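Local structure of cell division control protein 53 (Saccharomyces cerevisiae, 3O2P) at residues Arg64-Asp67 and Ser68-Lys72; Arg36-His40 and Thr41-Asn45. The protein serves as the cullin scaffold of SCF E3 ubiquitin ligases, which mark target proteins with ubiquitin for degradation by the proteasome. All blocks are in the same frame, centred on the assembly; numbering follows the deposited sequence.

In the fold
Contact 2 (36-40 with 41-45) comes first along the chain and contact 1 (64-67 with 68-72) follows; their centres are about 14 Å apart. Contact 2 joins strand 37-39 to helix 40-51, whereas contact 1 lies wholly within helix 59-71. The two meet directly, with Ile66 CD1 3.9 Å from Leu43 CD2, where the successive helices pack together. Helix 8-35, strand 37-39, the two shorter helices and then strands 75-77 and 83-86 give the order of a winged helix, the C-terminal neddylation domain of the cullin. Lys33, probably the NEDD8 attachment site as in other cullins and unmodified here, precedes contact 2 near the end of helix 8-35.

Contact 1 of 2, residues Arg64-Asp67 and Ser68-Lys72; sequences RAID and SLIQK
Arg64 O accepts a hydrogen bond from Ser68 N at 3.0 Å, and the flat groups that meet here are peptide units: their carbonyls take N-H donors from four residues ahead at a slight tilt, about 20° at most out of each carbonyl plane. Asp67 O accepts from Gln71 N at 2.9 Å with a nearly straight N-H...O angle of 174°. Leu69 N and Ile70 N bond likewise to Ala65 O and Ile66 O; Ile70 N adds a weak bond to Asp67 O. The Asp67 side chain packs on an aromatic side chain of another protein's chain. Ser68 OG stands anti to its own carbonyl carbon, beside the backbone N (chi1 -60°), which turns it back along the helix. There a water bridges the turn, giving a hydrogen bond to Arg64 O at 3.1 Å and bonding to Ser68 OG at 3.0 Å, so that Arg64 O is gripped by two donors.

Ile66 CG2 meets Ile70 CD1 at 4.0 Å, the two side chains crossing obliquely, while Leu69 CG lies 3.4 Å from Ala65 O. Ile66, Leu69 and Ile70 all touch Leu75 of strand 75-77, and Ala65 and Leu69 also reach Ile28 of helix 8-35. Ala65, Ile66 and Leu69 are buried; Ile70 lies at the margin of this apolar flank and also meets an acidic side chain of the other protein's chain. Regular i to i+4 bonding with such an inward-facing flank identifies an amphipathic helix, here the third helix of the winged-helix fold, leading into strand 75-77, the first strand of the wing.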
loop_
_atom_site.group_PDB
_atom_site.type_symbol
_atom_site.label_atom_id
_atom_site.label_comp_id
_atom_site.label_asym_id
_atom_site.label_seq_id
_atom_site.Cartn_x
_atom_site.Cartn_y
_atom_site.Cartn_z
ATOM N N ARG B 64 -9.776 -11.935 -10.064
ATOM C CA ARG B 64 -10.165 -12.182 -8.671
ATOM C C ARG B 64 -9.355 -13.341 -8.078
ATOM O O ARG B 64 -8.829 -13.241 -6.968
ATOM C CB ARG B 64 -11.673 -12.453 -8.526
ATOM C CG ARG B 64 -12.544 -11.230 -8.830
ATOM C CD ARG B 64 -13.948 -11.317 -8.212
ATOM N NE ARG B 64 -14.681 -12.519 -8.605
ATOM C CZ ARG B 64 -15.273 -12.689 -9.784
ATOM N NH1 ARG B 64 -15.219 -11.738 -10.707
ATOM N NH2 ARG B 64 -15.917 -13.816 -10.038
ATOM N N ALA B 65 -9.251 -14.434 -8.828
ATOM C CA ALA B 65 -8.449 -15.579 -8.406
ATOM C C ALA B 65 -6.993 -15.152 -8.151
ATOM O O ALA B 65 -6.380 -15.525 -7.139
ATOM C CB ALA B 65 -8.521 -16.695 -9.465
ATOM N N ILE B 66 -6.444 -14.354 -9.066
ATOM C CA ILE B 66 -5.080 -13.860 -8.914
ATOM C C ILE B 66 -4.931 -13.039 -7.635
ATOM O O ILE B 66 -3.949 -13.180 -6.897
ATOM C CB ILE B 66 -4.618 -13.033 -10.138
ATOM C CG1 ILE B 66 -4.449 -13.948 -11.357
ATOM C CG2 ILE B 66 -3.295 -12.340 -9.859
ATOM C CD1 ILE B 66 -4.081 -13.212 -12.613
ATOM N N ASP B 67 -5.905 -12.178 -7.371
ATOM C CA ASP B 67 -5.852 -11.341 -6.188
ATOM C C ASP B 67 -5.853 -12.186 -4.914
ATOM O O ASP B 67 -5.097 -11.908 -3.999
ATOM C CB ASP B 67 -7.022 -10.367 -6.175
ATOM C CG ASP B 67 -6.898 -9.346 -5.069
ATOM O OD1 ASP B 67 -7.327 -9.637 -3.935
ATOM O OD2 ASP B 67 -6.349 -8.258 -5.324
ATOM N N SER B 68 -6.700 -13.220 -4.868
ATOM C CA SER B 68 -6.725 -14.146 -3.730
ATOM C C SER B 68 -5.398 -14.880 -3.518
ATOM O O SER B 68 -4.959 -15.067 -2.387
ATOM C CB SER B 68 -7.848 -15.171 -3.886
ATOM O OG SER B 68 -9.108 -14.537 -3.954
ATOM N N LEU B 69 -4.763 -15.312 -4.601
ATOM C CA LEU B 69 -3.478 -15.995 -4.472
ATOM C C LEU B 69 -2.378 -15.045 -4.010
ATOM O O LEU B 69 -1.431 -15.462 -3.359
ATOM C CB LEU B 69 -3.103 -16.708 -5.771
ATOM C CG LEU B 69 -4.111 -17.832 -6.079
ATOM C CD1 LEU B 69 -4.027 -18.304 -7.521
ATOM C CD2 LEU B 69 -3.963 -19.004 -5.106
ATOM N N ILE B 70 -2.506 -13.765 -4.335
ATOM C CA ILE B 70 -1.544 -12.793 -3.846
ATOM C C ILE B 70 -1.761 -12.595 -2.355
ATOM O O ILE B 70 -0.831 -12.676 -1.566
ATOM C CB ILE B 70 -1.684 -11.460 -4.556
ATOM C CG1 ILE B 70 -1.197 -11.610 -5.995
ATOM C CG2 ILE B 70 -0.943 -10.355 -3.763
ATOM C CD1 ILE B 70 -1.490 -10.433 -6.866
ATOM N N GLN B 71 -3.009 -12.361 -1.975
ATOM C CA GLN B 71 -3.353 -12.220 -0.575
ATOM C C GLN B 71 -2.876 -13.434 0.240
ATOM O O GLN B 71 -2.322 -13.263 1.327
ATOM C CB GLN B 71 -4.858 -11.977 -0.434
ATOM C CG GLN B 71 -5.432 -12.371 0.912
ATOM C CD GLN B 71 -6.938 -12.132 1.013
ATOM O OE1 GLN B 71 -7.436 -11.686 2.055
ATOM N NE2 GLN B 71 -7.667 -12.427 -0.066
ATOM N N LYS B 72 -3.055 -14.648 -0.293
ATOM C CA LYS B 72 -2.662 -15.871 0.433
ATOM C C LYS B 72 -1.154 -16.137 0.426
ATOM O O LYS B 72 -0.679 -17.041 1.102
ATOM C CB LYS B 72 -3.379 -17.107 -0.122
ATOM C CG LYS B 72 -4.885 -17.189 0.169
ATOM C CD LYS B 72 -5.556 -18.157 -0.809
ATOM C CE LYS B 72 -6.944 -18.575 -0.372
ATOM N NZ LYS B 72 -7.509 -19.582 -1.326
HETATM O O HOH W 1 -10.388 -11.925 -4.623
#

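Contact 2 of 2, residues Arg36-His40 and Thr41-Asn45; sequences RNLPH and TTLVN
The first torsion of His40 sets CG anti to the backbone N (chi1 162°), while Val44 keeps CG2 beside its own backbone N; the methyl thus arrives over the ring. This is the strand-to-helix turn of a winged helix, with strand 37-39 and helical segment 41-45 at 92° to each other and Pro39 at the N-cap position. Leu43 N bonds to Pro39 O at 3.1 Å and Val44 N to His40 O at 3.0 Å, starting the helical pattern. On the strand side, Leu38 CD2 touches Leu43 CB at 4.2 Å, the two side chains crossing at about a right angle. The Pro39 ring runs alongside Thr42, with Pro39 CG 3.6 Å from Thr42 OG1. Both ring nitrogens of His40 are engaged, ND1 with Tyr84 OH and NE2 with the backbone of another protein's chain. With His40 replaced by an alanine, Tyr84 OH and that backbone would probably lose these partners, and the Val44 methyl the ring face it packs on. In this CH-pi contact Val44 CG2 lies over one face of the His40 ring, offset toward its rim, 3.8 Å from the ring centroid and 23° off the normal.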
loop_
_atom_site.group_PDB
_atom_site.type_symbol
_atom_site.label_atom_id
_atom_site.label_comp_id
_atom_site.label_asym_id
_atom_site.label_seq_id
_atom_site.Cartn_x
_atom_site.Cartn_y
_atom_site.Cartn_z
ATOM N N ARG B 36 6.873 -20.648 -13.043
ATOM C CA ARG B 36 7.664 -19.893 -12.078
ATOM C C ARG B 36 7.500 -18.377 -12.181
ATOM O O ARG B 36 7.298 -17.693 -11.176
ATOM C CB ARG B 36 9.139 -20.264 -12.230
ATOM C CG ARG B 36 9.433 -21.699 -11.857
ATOM C CD ARG B 36 9.468 -21.822 -10.354
ATOM N NE ARG B 36 8.709 -22.965 -9.875
ATOM C CZ ARG B 36 8.509 -23.225 -8.589
ATOM N NH1 ARG B 36 9.013 -22.415 -7.669
ATOM N NH2 ARG B 36 7.810 -24.294 -8.224
ATOM N N ASN B 37 7.601 -17.861 -13.399
ATOM C CA ASN B 37 7.541 -16.425 -13.655
ATOM C C ASN B 37 6.765 -16.191 -14.949
ATOM O O ASN B 37 6.995 -16.871 -15.946
ATOM C CB ASN B 37 8.955 -15.861 -13.785
ATOM C CG ASN B 37 9.165 -14.613 -12.954
ATOM O OD1 ASN B 37 8.566 -13.563 -13.214
ATOM N ND2 ASN B 37 10.026 -14.719 -11.944
ATOM N N LEU B 38 5.841 -15.242 -14.944
ATOM C CA LEU B 38 4.972 -15.083 -16.096
ATOM C C LEU B 38 4.404 -13.675 -16.196
ATOM O O LEU B 38 3.989 -13.081 -15.192
ATOM C CB LEU B 38 3.834 -16.097 -15.994
ATOM C CG LEU B 38 3.452 -16.988 -17.168
ATOM C CD1 LEU B 38 4.678 -17.596 -17.830
ATOM C CD2 LEU B 38 2.498 -18.072 -16.696
ATOM N N PRO B 39 4.365 -13.138 -17.416
ATOM C CA PRO B 39 3.694 -11.852 -17.630
ATOM C C PRO B 39 2.199 -12.012 -17.370
ATOM O O PRO B 39 1.668 -13.088 -17.623
ATOM C CB PRO B 39 3.941 -11.563 -19.117
ATOM C CG PRO B 39 5.064 -12.497 -19.523
ATOM C CD PRO B 39 4.902 -13.707 -18.662
ATOM N N HIS B 40 1.548 -10.964 -16.870
ATOM C CA HIS B 40 0.125 -11.004 -16.542
ATOM C C HIS B 40 -0.703 -11.508 -17.702
ATOM O O HIS B 40 -1.535 -12.408 -17.555
ATOM C CB HIS B 40 -0.360 -9.611 -16.144
ATOM C CG HIS B 40 -1.844 -9.448 -16.200
ATOM N ND1 HIS B 40 -2.657 -9.663 -15.108
ATOM C CD2 HIS B 40 -2.663 -9.097 -17.221
ATOM C CE1 HIS B 40 -3.915 -9.439 -15.450
ATOM N NE2 HIS B 40 -3.945 -9.087 -16.723
ATOM N N THR B 41 -0.478 -10.909 -18.861
ATOM C CA THR B 41 -1.189 -11.291 -20.059
ATOM C C THR B 41 -1.088 -12.794 -20.332
ATOM O O THR B 41 -2.092 -13.460 -20.610
ATOM C CB THR B 41 -0.671 -10.485 -21.260
ATOM O OG1 THR B 41 -1.574 -9.401 -21.518
ATOM C CG2 THR B 41 -0.545 -11.366 -22.500
ATOM N N THR B 42 0.121 -13.335 -20.248
ATOM C CA THR B 42 0.308 -14.748 -20.561
ATOM C C THR B 42 -0.381 -15.661 -19.543
ATOM O O THR B 42 -0.917 -16.693 -19.915
ATOM C CB THR B 42 1.793 -15.121 -20.667
ATOM O OG1 THR B 42 2.471 -14.151 -21.475
ATOM C CG2 THR B 42 1.944 -16.505 -21.283
ATOM N N LEU B 43 -0.369 -15.285 -18.265
ATOM C CA LEU B 43 -1.014 -16.102 -17.236
ATOM C C LEU B 43 -2.518 -16.147 -17.457
ATOM O O LEU B 43 -3.118 -17.214 -17.425
ATOM C CB LEU B 43 -0.726 -15.560 -15.837
ATOM C CG LEU B 43 -1.504 -16.222 -14.687
ATOM C CD1 LEU B 43 -1.269 -17.746 -14.675
ATOM C CD2 LEU B 43 -1.127 -15.606 -13.332
ATOM N N VAL B 44 -3.116 -14.978 -17.683
ATOM C CA VAL B 44 -4.556 -14.883 -17.846
ATOM C C VAL B 44 -4.994 -15.712 -19.048
ATOM O O VAL B 44 -5.936 -16.485 -18.954
ATOM C CB VAL B 44 -5.022 -13.427 -18.035
ATOM C CG1 VAL B 44 -6.483 -13.398 -18.486
ATOM C CG2 VAL B 44 -4.825 -12.625 -16.740
ATOM N N ASN B 45 -4.296 -15.554 -20.168
ATOM C CA ASN B 45 -4.588 -16.333 -21.365
ATOM C C ASN B 45 -4.453 -17.829 -21.131
ATOM O O ASN B 45 -5.315 -18.609 -21.510
ATOM C CB ASN B 45 -3.700 -15.885 -22.531
ATOM C CG ASN B 45 -4.182 -14.591 -23.136
ATOM O OD1 ASN B 45 -5.336 -14.222 -22.942
ATOM N ND2 ASN B 45 -3.310 -13.888 -23.859
#